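Local coordinates for type II secretion system protein H (Vibrio cholerae, PDB 4DQ9), which forms part of the pseudopilus tip complex of the type II secretion system, which recognises and binds proteins for export from the periplasm, at residues A[51-56]-A[114-119]; A[18-23]-A[29-34]; A[11-16]-A[141-146]; A[74-77]-A[81-84]. All blocks are in the same frame, centred on the assembly; numbering follows the deposited sequence. Where two conformers were deposited one is given.

Contact 1. Residues A[51-56]-A[114-119]; sequences KGWQKW and QLFVLS. With NA (sodium ion), chain D.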
loop_
_atom_site.group_PDB
_atom_site.type_symbol
_atom_site.label_atom_id
_atom_site.label_comp_id
_atom_site.label_asym_id
_atom_site.label_seq_id
_atom_site.Cartn_x
_atom_site.Cartn_y
_atom_site.Cartn_z
ATOM N N LYS A 51 -8.135 -1.315 8.517
ATOM C CA LYS A 51 -7.397 -0.113 8.889
ATOM C C LYS A 51 -6.212 0.226 8.003
ATOM O O LYS A 51 -5.519 1.224 8.255
ATOM C CB LYS A 51 -6.889 -0.276 10.322
ATOM C CG LYS A 51 -8.028 -0.463 11.346
ATOM C CD LYS A 51 -7.428 -0.647 12.764
ATOM C CE LYS A 51 -7.159 -2.136 13.128
ATOM N NZ LYS A 51 -8.438 -2.823 13.593
ATOM N N GLY A 52 -6.047 -0.522 6.917
ATOM C CA GLY A 52 -4.989 -0.332 5.960
ATOM C C GLY A 52 -3.637 -0.611 6.598
ATOM O O GLY A 52 -3.583 -1.490 7.473
ATOM N N TRP A 53 -2.585 0.130 6.190
ATOM C CA TRP A 53 -1.253 -0.052 6.815
ATOM C C TRP A 53 -1.235 0.527 8.258
ATOM O O TRP A 53 -1.580 1.704 8.503
ATOM C CB TRP A 53 -0.144 0.613 6.018
ATOM C CG TRP A 53 0.024 -0.035 4.629
ATOM C CD1 TRP A 53 -0.371 0.390 3.418
ATOM C CD2 TRP A 53 0.700 -1.281 4.381
ATOM N NE1 TRP A 53 -0.011 -0.467 2.437
ATOM C CE2 TRP A 53 0.617 -1.550 3.007
ATOM C CE3 TRP A 53 1.341 -2.194 5.202
ATOM C CZ2 TRP A 53 1.268 -2.679 2.426
ATOM C CZ3 TRP A 53 1.937 -3.303 4.624
ATOM C CH2 TRP A 53 1.845 -3.571 3.285
ATOM N N GLN A 54 -0.815 -0.301 9.204
ATOM C CA GLN A 54 -0.670 0.130 10.588
ATOM C C GLN A 54 0.631 -0.356 11.121
ATOM O O GLN A 54 1.143 -1.375 10.656
ATOM C CB GLN A 54 -1.867 -0.309 11.486
ATOM C CG GLN A 54 -3.225 0.251 11.048
ATOM C CD GLN A 54 -3.396 1.773 11.284
ATOM O OE1 GLN A 54 -2.769 2.371 12.177
ATOM N NE2 GLN A 54 -4.253 2.401 10.492
ATOM N N LYS A 55 1.178 0.321 12.138
ATOM C CA LYS A 55 2.351 -0.257 12.780
ATOM C C LYS A 55 2.056 -1.683 13.342
ATOM O O LYS A 55 0.978 -1.944 13.921
ATOM C CB LYS A 55 2.881 0.655 13.902
ATOM C CG LYS A 55 3.326 2.005 13.499
ATOM C CD LYS A 55 3.770 2.775 14.763
ATOM C CE LYS A 55 4.180 4.151 14.380
ATOM N NZ LYS A 55 4.401 4.879 15.679
ATOM N N TRP A 56 2.955 -2.619 13.150
ATOM C CA TRP A 56 2.663 -4.022 13.569
ATOM C C TRP A 56 2.871 -4.141 15.069
ATOM O O TRP A 56 4.021 -4.262 15.513
ATOM C CB TRP A 56 3.542 -4.997 12.778
ATOM C CG TRP A 56 3.315 -6.415 13.077
ATOM C CD1 TRP A 56 2.107 -7.004 13.358
ATOM C CD2 TRP A 56 4.300 -7.465 13.221
ATOM N NE1 TRP A 56 2.280 -8.327 13.664
ATOM C CE2 TRP A 56 3.609 -8.642 13.556
ATOM C CE3 TRP A 56 5.691 -7.530 13.084
ATOM C CZ2 TRP A 56 4.265 -9.863 13.736
ATOM C CZ3 TRP A 56 6.326 -8.768 13.290
ATOM C CH2 TRP A 56 5.612 -9.890 13.604
ATOM N N GLN A 114 7.411 1.666 1.427
ATOM C CA GLN A 114 8.021 1.559 0.106
ATOM C C GLN A 114 8.442 0.127 -0.134
ATOM O O GLN A 114 8.569 -0.290 -1.290
ATOM C CB GLN A 114 9.267 2.423 -0.073
ATOM C CG GLN A 114 9.000 3.854 0.178
ATOM C CD GLN A 114 9.398 4.239 1.643
ATOM O OE1 GLN A 114 9.432 3.376 2.595
ATOM N NE2 GLN A 114 9.777 5.491 1.807
ATOM N N LEU A 115 8.618 -0.632 0.923
ATOM C CA LEU A 115 9.001 -2.048 0.819
ATOM C C LEU A 115 7.877 -2.963 1.185
ATOM O O LEU A 115 7.458 -2.944 2.353
ATOM C CB LEU A 115 10.278 -2.372 1.633
ATOM C CG LEU A 115 11.484 -1.445 1.571
ATOM C CD1 LEU A 115 12.606 -2.023 2.481
ATOM C CD2 LEU A 115 11.906 -1.333 0.111
ATOM N N PHE A 116 7.349 -3.735 0.240
ATOM C CA PHE A 116 6.345 -4.692 0.512
ATOM C C PHE A 116 6.934 -6.028 0.842
ATOM O O PHE A 116 7.876 -6.501 0.168
ATOM C CB PHE A 116 5.321 -4.789 -0.623
ATOM C CG PHE A 116 4.745 -3.461 -1.016
ATOM C CD1 PHE A 116 3.722 -2.904 -0.226
ATOM C CD2 PHE A 116 5.149 -2.783 -2.133
ATOM C CE1 PHE A 116 3.166 -1.667 -0.614
ATOM C CE2 PHE A 116 4.634 -1.460 -2.436
ATOM C CZ PHE A 116 3.581 -0.977 -1.663
ATOM N N VAL A 117 6.356 -6.655 1.847
ATOM C CA VAL A 117 6.819 -7.942 2.370
ATOM C C VAL A 117 5.571 -8.821 2.351
ATOM O O VAL A 117 4.836 -8.892 3.358
ATOM C CB VAL A 117 7.475 -7.814 3.731
ATOM C CG1 VAL A 117 7.976 -9.240 4.302
ATOM C CG2 VAL A 117 8.621 -6.799 3.686
ATOM N N LEU A 118 5.347 -9.429 1.185
ATOM C CA LEU A 118 4.065 -10.055 0.912
ATOM C C LEU A 118 4.001 -11.547 1.424
ATOM O O LEU A 118 5.015 -12.228 1.576
ATOM C CB LEU A 118 3.765 -10.027 -0.552
ATOM C CG LEU A 118 3.850 -8.671 -1.296
ATOM C CD1 LEU A 118 3.529 -8.784 -2.761
ATOM C CD2 LEU A 118 3.007 -7.696 -0.581
ATOM N N SER A 119 2.768 -12.026 1.608
ATOM C CA SER A 119 2.485 -13.372 2.043
ATOM C C SER A 119 3.034 -14.462 1.139
ATOM O O SER A 119 3.283 -15.587 1.588
ATOM C CB SER A 119 1.005 -13.626 2.311
ATOM O OG SER A 119 0.336 -13.401 1.105
HETATM NA NA NA D . -0.200 2.602 13.077
HETATM O O HOH W 1 -0.385 2.403 15.848
#
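Trp53 and Phe116 are the pair that joins 51-56 to 114-119. Along 114-119, Gln114 and Leu115 come first. Both face Val33 of the neighbouring strand and form a classic beta bulge. The OE1 of Gln114 accepts a hydrogen bond from the backbone N of Ile35. Phe116 follows and carries the contact. Its CG stands beside the backbone N (chi1 -52°), which brings the ring round to the indole. The Phe116 CD1 edge meets Trp53 CZ2 at 3.6 Å, and CZ2 lies in the plane of the phenyl ring. The two ring planes are 42° apart, so the pair is oblique. Val117 packs on Leu20 of helix 2-27, and Leu118 on Asp30. Ser119 N is bonded to Asp30 OD1.

Beyond Trp53, the side chain of Gln54 bends back. Its NE2 donates to Lys51 O at 2.8 Å, a nearly straight bond (169°) in the amide plane. This fixes the rotation of the amide, and OE1 binds a sodium ion at 2.7 Å. A water sits 2.8 Å from the sodium ion, and Glu110 also binds it.

The two strands are the outermost ones of a four-stranded antiparallel sheet, 54-66 and 115-117. Strands 41-48 and 31-36 lie between them. Trp53 also packs on Leu45 and Leu47 of strand 41-48, while Phe116 touches Gly52 of the second subunit.

Contact 2. Residues A[18-23]-A[29-34]; sequences LLLNEE and QDFGVR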
loop_
_atom_site.group_PDB
_atom_site.type_symbol
_atom_site.label_atom_id
_atom_site.label_comp_id
_atom_site.label_asym_id
_atom_site.label_seq_id
_atom_site.Cartn_x
_atom_site.Cartn_y
_atom_site.Cartn_z
ATOM N N LEU A 18 14.069 -10.094 7.999
ATOM C CA LEU A 18 13.965 -11.551 7.901
ATOM C C LEU A 18 12.746 -11.954 8.674
ATOM O O LEU A 18 11.934 -12.806 8.237
ATOM C CB LEU A 18 15.227 -12.208 8.419
ATOM C CG LEU A 18 16.459 -12.351 7.561
ATOM C CD1 LEU A 18 17.436 -13.439 8.232
ATOM C CD2 LEU A 18 16.256 -12.775 6.227
ATOM N N LEU A 19 12.568 -11.380 9.874
ATOM C CA LEU A 19 11.465 -11.735 10.746
ATOM C C LEU A 19 10.131 -11.452 10.079
ATOM O O LEU A 19 9.163 -12.280 10.119
ATOM C CB LEU A 19 11.569 -11.024 12.098
ATOM C CG LEU A 19 10.676 -11.585 13.155
ATOM C CD1 LEU A 19 11.214 -11.402 14.633
ATOM C CD2 LEU A 19 9.370 -10.819 13.017
ATOM N N LEU A 20 10.014 -10.289 9.435
ATOM C CA LEU A 20 8.740 -9.895 8.826
ATOM C C LEU A 20 8.485 -10.806 7.618
ATOM O O LEU A 20 7.312 -11.152 7.422
ATOM C CB LEU A 20 8.787 -8.514 8.189
ATOM C CG LEU A 20 8.403 -7.223 8.866
ATOM C CD1 LEU A 20 8.417 -5.992 7.789
ATOM C CD2 LEU A 20 7.230 -7.318 9.836
ATOM N N ASN A 21 9.493 -11.205 6.838
ATOM C CA ASN A 21 9.369 -12.098 5.685
ATOM C C ASN A 21 8.819 -13.448 6.164
ATOM O O ASN A 21 7.829 -13.975 5.654
ATOM C CB ASN A 21 10.684 -12.242 4.937
ATOM C CG ASN A 21 10.645 -13.264 3.884
ATOM O OD1 ASN A 21 9.815 -13.215 2.930
ATOM N ND2 ASN A 21 11.595 -14.191 3.955
ATOM N N GLU A 22 9.414 -13.949 7.236
ATOM C CA GLU A 22 8.958 -15.171 7.919
ATOM C C GLU A 22 7.516 -15.067 8.428
ATOM O O GLU A 22 6.745 -15.959 8.181
ATOM C CB GLU A 22 9.937 -15.422 9.058
ATOM C CG GLU A 22 9.704 -16.638 9.967
ATOM C CD GLU A 22 10.834 -16.802 10.975
ATOM O OE1 GLU A 22 11.524 -15.837 11.381
ATOM O OE2 GLU A 22 10.976 -17.904 11.468
ATOM N N GLU A 23 7.144 -13.903 8.993
ATOM C CA GLU A 23 5.821 -13.685 9.528
ATOM C C GLU A 23 4.829 -13.728 8.387
ATOM O O GLU A 23 3.742 -14.337 8.510
ATOM C CB GLU A 23 5.697 -12.404 10.306
ATOM C CG GLU A 23 4.492 -12.383 11.173
ATOM C CD GLU A 23 4.554 -13.275 12.362
ATOM O OE1 GLU A 23 5.626 -13.763 12.867
ATOM O OE2 GLU A 23 3.488 -13.440 12.866
ATOM N N GLN A 29 -0.346 -13.058 5.920
ATOM C CA GLN A 29 -0.669 -11.635 5.975
ATOM C C GLN A 29 0.494 -10.866 5.327
ATOM O O GLN A 29 1.588 -11.415 5.171
ATOM C CB GLN A 29 -0.955 -11.128 7.382
ATOM C CG GLN A 29 -2.166 -11.832 8.133
ATOM C CD GLN A 29 -3.613 -11.872 7.441
ATOM O OE1 GLN A 29 -4.178 -10.852 6.966
ATOM N NE2 GLN A 29 -4.224 -13.067 7.466
ATOM N N ASP A 30 0.231 -9.630 4.886
ATOM C CA ASP A 30 1.265 -8.818 4.205
ATOM C C ASP A 30 1.780 -7.775 5.208
ATOM O O ASP A 30 1.028 -7.194 6.047
ATOM C CB ASP A 30 0.735 -8.049 3.028
ATOM C CG ASP A 30 0.366 -8.888 1.822
ATOM O OD1 ASP A 30 0.726 -10.058 1.671
ATOM O OD2 ASP A 30 -0.338 -8.303 0.964
ATOM N N PHE A 31 3.084 -7.545 5.148
ATOM C CA PHE A 31 3.807 -6.559 5.941
ATOM C C PHE A 31 4.586 -5.619 5.052
ATOM O O PHE A 31 4.521 -5.746 3.849
ATOM C CB PHE A 31 4.724 -7.313 6.935
ATOM C CG PHE A 31 3.954 -8.154 7.917
ATOM C CD1 PHE A 31 3.585 -9.485 7.620
ATOM C CD2 PHE A 31 3.540 -7.643 9.150
ATOM C CE1 PHE A 31 2.879 -10.251 8.498
ATOM C CE2 PHE A 31 2.793 -8.407 10.014
ATOM C CZ PHE A 31 2.476 -9.697 9.736
ATOM N N GLY A 32 5.236 -4.646 5.636
ATOM C CA GLY A 32 5.929 -3.702 4.838
ATOM C C GLY A 32 6.916 -2.924 5.705
ATOM O O GLY A 32 6.789 -2.919 6.923
ATOM N N VAL A 33 7.858 -2.195 5.066
ATOM C CA VAL A 33 8.770 -1.356 5.793
ATOM C C VAL A 33 8.689 0.050 5.161
ATOM O O VAL A 33 8.703 0.203 3.939
ATOM C CB VAL A 33 10.221 -1.810 5.727
ATOM C CG1 VAL A 33 11.065 -0.754 6.394
ATOM C CG2 VAL A 33 10.377 -3.175 6.262
ATOM N N ARG A 34 8.400 1.071 5.992
ATOM C CA ARG A 34 8.478 2.476 5.571
ATOM C C ARG A 34 9.847 3.054 5.977
ATOM O O ARG A 34 10.246 2.860 7.151
ATOM C CB ARG A 34 7.350 3.298 6.109
ATOM C CG ARG A 34 7.404 4.647 5.370
ATOM C CD ARG A 34 6.307 5.480 5.673
ATOM N NE ARG A 34 6.509 5.908 7.051
ATOM C CZ ARG A 34 5.732 5.606 8.075
ATOM N NH1 ARG A 34 4.669 4.843 7.943
ATOM N NH2 ARG A 34 6.094 6.065 9.271
#
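Leu20 and Phe31 lose the most surface here, with Glu23 next. They pack the long N-terminal helix of a pilin-like fold against its first beta strand. The axes of the short segments 18-23 and 31-34 come within 8.8 Å and run nearly antiparallel, at 155°. No hydrogen bond joins the two segments, and the contact is almost wholly apolar.

Leu20 divides its two methyl groups. CD2 rests on Phe31, 3.8 Å from its CD2 and equally close to its CB. The other branch, CD1, goes further along the strand. It meets Val33 CG2 and also approaches the backbone O of Gly32, 3.6 Å away. One leucine therefore spans three consecutive strand residues.

Phe31 points toward the helix. Its CG stands beside the backbone N (chi1 -63°), and the ring reaches along the helix as far as Glu23. One turn after Leu20, Glu23 sends its chain out with CG opposite the backbone N (chi1 -163°) and then bends at chi2. The aliphatic part thus lies obliquely against the far end of the ring, while the carboxylate plane stands almost upright to it. The charge is met outside the two segments: Glu23 OE1 forms a salt bridge with Lys60. Trp56 of strand 54-66 packs on Leu20 and Glu23 and meets Phe31 edge-to-face.

At the far end of the phenyl ring, Glu23 CG lies 3.7 Å from Phe31 CZ.

Contact 3. Residues A[11-16]-A[141-146]; sequences QSFYQR and WRVTAQ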
loop_
_atom_site.group_PDB
_atom_site.type_symbol
_atom_site.label_atom_id
_atom_site.label_comp_id
_atom_site.label_asym_id
_atom_site.label_seq_id
_atom_site.Cartn_x
_atom_site.Cartn_y
_atom_site.Cartn_z
ATOM N N GLN A 11 22.694 -4.946 11.027
ATOM C CA GLN A 11 22.299 -6.305 11.525
ATOM C C GLN A 11 20.883 -6.236 12.059
ATOM O O GLN A 11 20.053 -7.144 11.815
ATOM C CB GLN A 11 23.260 -6.643 12.629
ATOM C CG GLN A 11 24.649 -6.970 12.230
ATOM C CD GLN A 11 25.496 -7.494 13.506
ATOM O OE1 GLN A 11 25.345 -7.011 14.634
ATOM N NE2 GLN A 11 26.388 -8.429 13.299
ATOM N N SER A 12 20.572 -5.136 12.756
ATOM C CA SER A 12 19.222 -4.979 13.367
ATOM C C SER A 12 18.219 -4.950 12.223
ATOM O O SER A 12 17.162 -5.672 12.310
ATOM C CB SER A 12 19.103 -3.727 14.202
ATOM O OG SER A 12 17.757 -3.267 14.393
ATOM N N PHE A 13 18.451 -4.118 11.203
ATOM C CA PHE A 13 17.497 -4.117 10.075
ATOM C C PHE A 13 17.338 -5.486 9.399
ATOM O O PHE A 13 16.215 -5.906 9.066
ATOM C CB PHE A 13 17.759 -2.972 9.121
ATOM C CG PHE A 13 16.851 -2.995 7.920
ATOM C CD1 PHE A 13 15.542 -2.644 8.113
ATOM C CD2 PHE A 13 17.257 -3.361 6.686
ATOM C CE1 PHE A 13 14.624 -2.723 7.034
ATOM C CE2 PHE A 13 16.379 -3.321 5.582
ATOM C CZ PHE A 13 15.078 -3.021 5.784
ATOM N N TYR A 14 18.437 -6.189 9.175
ATOM C CA TYR A 14 18.447 -7.492 8.547
ATOM C C TYR A 14 17.581 -8.428 9.342
ATOM O O TYR A 14 16.764 -9.123 8.752
ATOM C CB TYR A 14 19.846 -7.986 8.435
ATOM C CG TYR A 14 20.023 -9.328 7.866
ATOM C CD1 TYR A 14 19.829 -9.528 6.500
ATOM C CD2 TYR A 14 20.598 -10.346 8.644
ATOM C CE1 TYR A 14 20.048 -10.758 5.959
ATOM C CE2 TYR A 14 20.874 -11.554 8.094
ATOM C CZ TYR A 14 20.541 -11.751 6.744
ATOM O OH TYR A 14 20.786 -12.938 6.089
ATOM N N GLN A 15 17.748 -8.434 10.657
ATOM C CA GLN A 15 17.029 -9.366 11.535
ATOM C C GLN A 15 15.569 -9.063 11.499
ATOM O O GLN A 15 14.744 -10.013 11.458
ATOM C CB GLN A 15 17.493 -9.261 12.954
ATOM C CG GLN A 15 18.959 -9.678 13.102
ATOM C CD GLN A 15 19.500 -9.443 14.572
ATOM O OE1 GLN A 15 19.011 -8.595 15.329
ATOM N NE2 GLN A 15 20.509 -10.233 14.974
ATOM N N ARG A 16 15.229 -7.759 11.389
ATOM C CA ARG A 16 13.828 -7.380 11.412
ATOM C C ARG A 16 13.174 -7.680 10.072
ATOM O O ARG A 16 12.020 -8.147 10.045
ATOM C CB ARG A 16 13.673 -5.891 11.761
ATOM C CG ARG A 16 14.081 -5.675 13.227
ATOM C CD ARG A 16 14.586 -4.224 13.456
ATOM N NE ARG A 16 14.933 -4.016 14.887
ATOM C CZ ARG A 16 13.994 -3.859 15.787
ATOM N NH1 ARG A 16 12.750 -3.848 15.401
ATOM N NH2 ARG A 16 14.271 -3.642 17.084
ATOM N N TRP A 141 27.672 -0.645 4.892
ATOM C CA TRP A 141 26.878 -1.760 5.440
ATOM C C TRP A 141 25.505 -1.552 4.802
ATOM O O TRP A 141 24.946 -0.457 4.797
ATOM C CB TRP A 141 26.798 -1.641 6.968
ATOM C CG TRP A 141 28.010 -2.191 7.614
ATOM C CD1 TRP A 141 29.059 -1.519 8.180
ATOM C CD2 TRP A 141 28.274 -3.575 7.804
ATOM N NE1 TRP A 141 29.975 -2.418 8.666
ATOM C CE2 TRP A 141 29.520 -3.693 8.416
ATOM C CE3 TRP A 141 27.570 -4.747 7.440
ATOM C CZ2 TRP A 141 30.070 -4.934 8.690
ATOM C CZ3 TRP A 141 28.108 -5.943 7.670
ATOM C CH2 TRP A 141 29.359 -6.052 8.298
ATOM N N ARG A 142 24.957 -2.647 4.329
ATOM C CA ARG A 142 23.712 -2.590 3.550
ATOM C C ARG A 142 22.967 -3.899 3.644
ATOM O O ARG A 142 23.524 -4.956 3.911
ATOM C CB ARG A 142 23.967 -2.203 2.108
ATOM C CG ARG A 142 24.758 -3.074 1.347
ATOM C CD ARG A 142 25.318 -2.364 0.064
ATOM N NE ARG A 142 26.117 -3.327 -0.711
ATOM C CZ ARG A 142 27.393 -3.645 -0.466
ATOM N NH1 ARG A 142 28.075 -3.069 0.495
ATOM N NH2 ARG A 142 28.035 -4.535 -1.243
ATOM N N VAL A 143 21.657 -3.765 3.501
ATOM C CA VAL A 143 20.804 -4.905 3.369
ATOM C C VAL A 143 20.114 -4.776 2.016
ATOM O O VAL A 143 19.621 -3.678 1.687
ATOM C CB VAL A 143 19.756 -4.930 4.474
ATOM C CG1 VAL A 143 18.796 -6.057 4.195
ATOM C CG2 VAL A 143 20.427 -5.185 5.852
ATOM N N THR A 144 20.071 -5.858 1.240
ATOM C CA THR A 144 19.491 -5.840 -0.083
ATOM C C THR A 144 18.487 -6.972 -0.204
ATOM O O THR A 144 18.759 -8.099 0.257
ATOM C CB THR A 144 20.513 -6.040 -1.186
ATOM O OG1 THR A 144 21.101 -7.352 -1.030
ATOM C CG2 THR A 144 21.578 -5.042 -1.109
ATOM N N ALA A 145 17.410 -6.731 -0.924
ATOM C CA ALA A 145 16.547 -7.813 -1.377
ATOM C C ALA A 145 16.573 -7.883 -2.870
ATOM O O ALA A 145 16.464 -6.903 -3.490
ATOM C CB ALA A 145 15.098 -7.567 -0.936
ATOM N N GLN A 146 16.185 -9.082 -3.309
ATOM C CA GLN A 146 15.493 -9.219 -4.586
ATOM C C GLN A 146 13.998 -9.778 -4.492
ATOM O O GLN A 146 13.506 -10.142 -3.415
ATOM C CB GLN A 146 16.386 -9.876 -5.621
ATOM C CG GLN A 146 16.871 -8.925 -6.803
ATOM C CD GLN A 146 15.924 -8.930 -8.063
ATOM O OE1 GLN A 146 14.680 -8.911 -7.954
ATOM N NE2 GLN A 146 16.535 -8.955 -9.259
#
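Phe13 and Tyr14 both offer ring edges to Val143. At Phe13 the CB of Val143 lies in the ring plane, 3.7 Å from Phe13 CD2. The next carbon of that edge, CE2, lies 3.9 Å from Val143 CG1. The isopropyl group lies along this edge, CG2 nearer CD2 and CG1 nearer CE2, both methyls on one side of the ring plane. Tyr14 has Val143 CG1 near its plane at the edge, but its closest approach is made by CB, 3.9 Å from Val143 CG2.

The two aromatic residues are neighbours on helix 2-27, and both have CG anti to the backbone N (Phe13 chi1 177°). The turn of the helix between them sends the rings apart. Phe13 points toward strand 141-145, while Tyr14 flanks it. Val143 points toward the helix and fits between Phe13 and the base of Tyr14. Its CG2 touches both residues. Arg142 and Thr144, on either side of it in the strand, point away, as alternation along a beta strand requires.

The N-terminal helix here meets the second antiparallel sheet. Phe13 also packs on Phe126 and Leu128 of strand 126-132, and Val143 touches Leu17 one helical turn further on. On the helix itself, Arg16 NE donates to Ser12 OG at 3.0 Å, with the hydroxyl oxygen somewhat tilted from the guanidinium plane. Arg16 also reaches Thr62 O through NH1.

Only carbon atoms meet between 11-16 and 141-146. No hydrogen bond crosses, so helix and sheet are held here by shape and by burial of apolar surface.

Contact 4. Residues A[74-77]-A[81-84]; sequences DFEL and AWQK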
loop_
_atom_site.group_PDB
_atom_site.type_symbol
_atom_site.label_atom_id
_atom_site.label_comp_id
_atom_site.label_asym_id
_atom_site.label_seq_id
_atom_site.Cartn_x
_atom_site.Cartn_y
_atom_site.Cartn_z
ATOM N N ASP A 74 20.112 5.545 3.767
ATOM C CA ASP A 74 19.671 5.806 2.399
ATOM C C ASP A 74 19.180 4.557 1.723
ATOM O O ASP A 74 19.412 3.452 2.255
ATOM C CB ASP A 74 20.814 6.436 1.622
ATOM C CG ASP A 74 20.348 7.317 0.467
ATOM O OD1 ASP A 74 19.125 7.359 0.079
ATOM O OD2 ASP A 74 21.233 8.114 -0.047
ATOM N N PHE A 75 18.456 4.676 0.631
ATOM C CA PHE A 75 17.929 3.470 0.020
ATOM C C PHE A 75 17.761 3.713 -1.519
ATOM O O PHE A 75 17.632 4.875 -1.966
ATOM C CB PHE A 75 16.642 2.928 0.632
ATOM C CG PHE A 75 15.386 3.666 0.309
ATOM C CD1 PHE A 75 15.120 4.913 0.897
ATOM C CD2 PHE A 75 14.440 3.092 -0.524
ATOM C CE1 PHE A 75 13.954 5.636 0.629
ATOM C CE2 PHE A 75 13.248 3.805 -0.840
ATOM C CZ PHE A 75 13.024 5.110 -0.268
ATOM N N GLU A 76 17.745 2.597 -2.223
ATOM C CA GLU A 76 17.537 2.496 -3.668
ATOM C C GLU A 76 16.432 1.467 -3.832
ATOM O O GLU A 76 16.396 0.445 -3.077
ATOM C CB GLU A 76 18.774 1.957 -4.428
ATOM C CG GLU A 76 19.917 2.813 -4.498
ATOM C CD GLU A 76 21.176 2.131 -4.890
ATOM O OE1 GLU A 76 21.410 0.916 -4.603
ATOM O OE2 GLU A 76 21.982 2.860 -5.473
ATOM N N LEU A 77 15.497 1.722 -4.748
ATOM C CA LEU A 77 14.557 0.699 -5.230
ATOM C C LEU A 77 14.955 0.131 -6.520
ATOM O O LEU A 77 15.127 0.866 -7.478
ATOM C CB LEU A 77 13.156 1.329 -5.438
ATOM C CG LEU A 77 12.643 1.939 -4.129
ATOM C CD1 LEU A 77 11.322 2.733 -4.296
ATOM C CD2 LEU A 77 12.392 0.913 -3.071
ATOM N N ALA A 81 18.026 5.082 -8.392
ATOM C CA ALA A 81 19.007 5.991 -7.777
ATOM C C ALA A 81 18.811 6.051 -6.291
ATOM O O ALA A 81 17.748 5.750 -5.810
ATOM C CB ALA A 81 18.891 7.371 -8.367
ATOM N N TRP A 82 19.841 6.477 -5.568
ATOM C CA TRP A 82 19.667 6.709 -4.108
ATOM C C TRP A 82 18.571 7.752 -3.919
ATOM O O TRP A 82 18.447 8.712 -4.702
ATOM C CB TRP A 82 20.970 7.181 -3.408
ATOM C CG TRP A 82 22.053 6.181 -3.422
ATOM C CD1 TRP A 82 23.202 6.160 -4.209
ATOM C CD2 TRP A 82 22.111 5.007 -2.614
ATOM N NE1 TRP A 82 23.966 5.084 -3.871
ATOM C CE2 TRP A 82 23.312 4.352 -2.902
ATOM C CE3 TRP A 82 21.295 4.463 -1.602
ATOM C CZ2 TRP A 82 23.661 3.155 -2.238
ATOM C CZ3 TRP A 82 21.615 3.300 -1.007
ATOM C CH2 TRP A 82 22.788 2.632 -1.310
ATOM N N GLN A 83 17.742 7.549 -2.895
ATOM C CA GLN A 83 16.563 8.354 -2.643
ATOM C C GLN A 83 16.796 9.654 -1.914
ATOM O O GLN A 83 16.061 10.641 -2.132
ATOM C CB GLN A 83 15.499 7.528 -1.934
ATOM C CG GLN A 83 15.010 6.432 -2.883
ATOM C CD GLN A 83 13.777 6.762 -3.689
ATOM O OE1 GLN A 83 13.073 7.724 -3.436
ATOM N NE2 GLN A 83 13.444 5.877 -4.614
ATOM N N LYS A 84 17.792 9.678 -1.041
ATOM C CA LYS A 84 17.983 10.848 -0.195
ATOM C C LYS A 84 18.566 11.991 -1.051
ATOM O O LYS A 84 19.504 11.770 -1.827
ATOM C CB LYS A 84 18.891 10.460 0.986
ATOM C CG LYS A 84 18.991 11.581 2.061
ATOM C CD LYS A 84 19.668 11.155 3.347
ATOM C CE LYS A 84 19.471 12.195 4.478
ATOM N NZ LYS A 84 20.493 11.974 5.543
HETATM O O HOH W 2 21.488 10.059 -1.784
HETATM O O HOH W 3 15.605 4.226 -6.181
#
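Asp74 and Lys84 are joined through a carboxylate oxygen and a backbone amide. Lys84 N donates to Asp74 OD1 at 2.9 Å, on the syn side. The same oxygen also accepts from Phe75 N, on the anti side and from the opposite face of the carboxylate plane. These two bonds should fix the rotation of the group. The other oxygen, OD2, accepts from a water that also approaches Lys84 O.

Phe75 O is taken by Gln83 N at 2.8 Å. A second water ties the far end together. It accepts from Leu77 N and Gln83 NE2 and donates to Ala81 O, 2.7 Å away.

Two face contacts add to these bonds. Gln83 CG lies over one face of the Phe75 ring, a CH-pi contact 3.7 Å from the centroid. The phenyl ring gets there because CG of Phe75 sits between the backbone N and carbonyl carbon (chi1 75°). Glu76 covers one face of Trp82. Its CG makes a CH-pi contact with the six-membered ring, and its carboxylate stacks 18° from parallel with the indole. OE2 stands 3.3 Å from Trp82 CE2. The indole N-H is satisfied by Asp138 OD1.

The chain thus turns back on itself after strand 71-77, at the edge of the second antiparallel sheet. Strand 126-132 flanks strand 71-77 and bonds to Asp74 and Glu76. Trp82 reaches across to Ser129 of that strand and to Pro137.

In the fold
Helix 2-27 is common to contacts 2 and 3, whose centres are 12 Å apart. Contact 2 sets the helix on the sheet of strands 31-36, 41-48, 54-66 and 115-117. Contact 3 sets it on the sheet of strands 71-77, 126-132, 141-145 and 151-154. Contact 1 lies in the first sheet, 7 Å from contact 2 between centres; contact 4 lies at the edge of the second. Contact 2 closes before contact 1 opens, contact 4 is nested within contact 1, and contact 3 encloses them all. Leu115 of contact 1 touches both Phe13 and Leu77, consistent with one apolar interior shared by the two sheets and the helix.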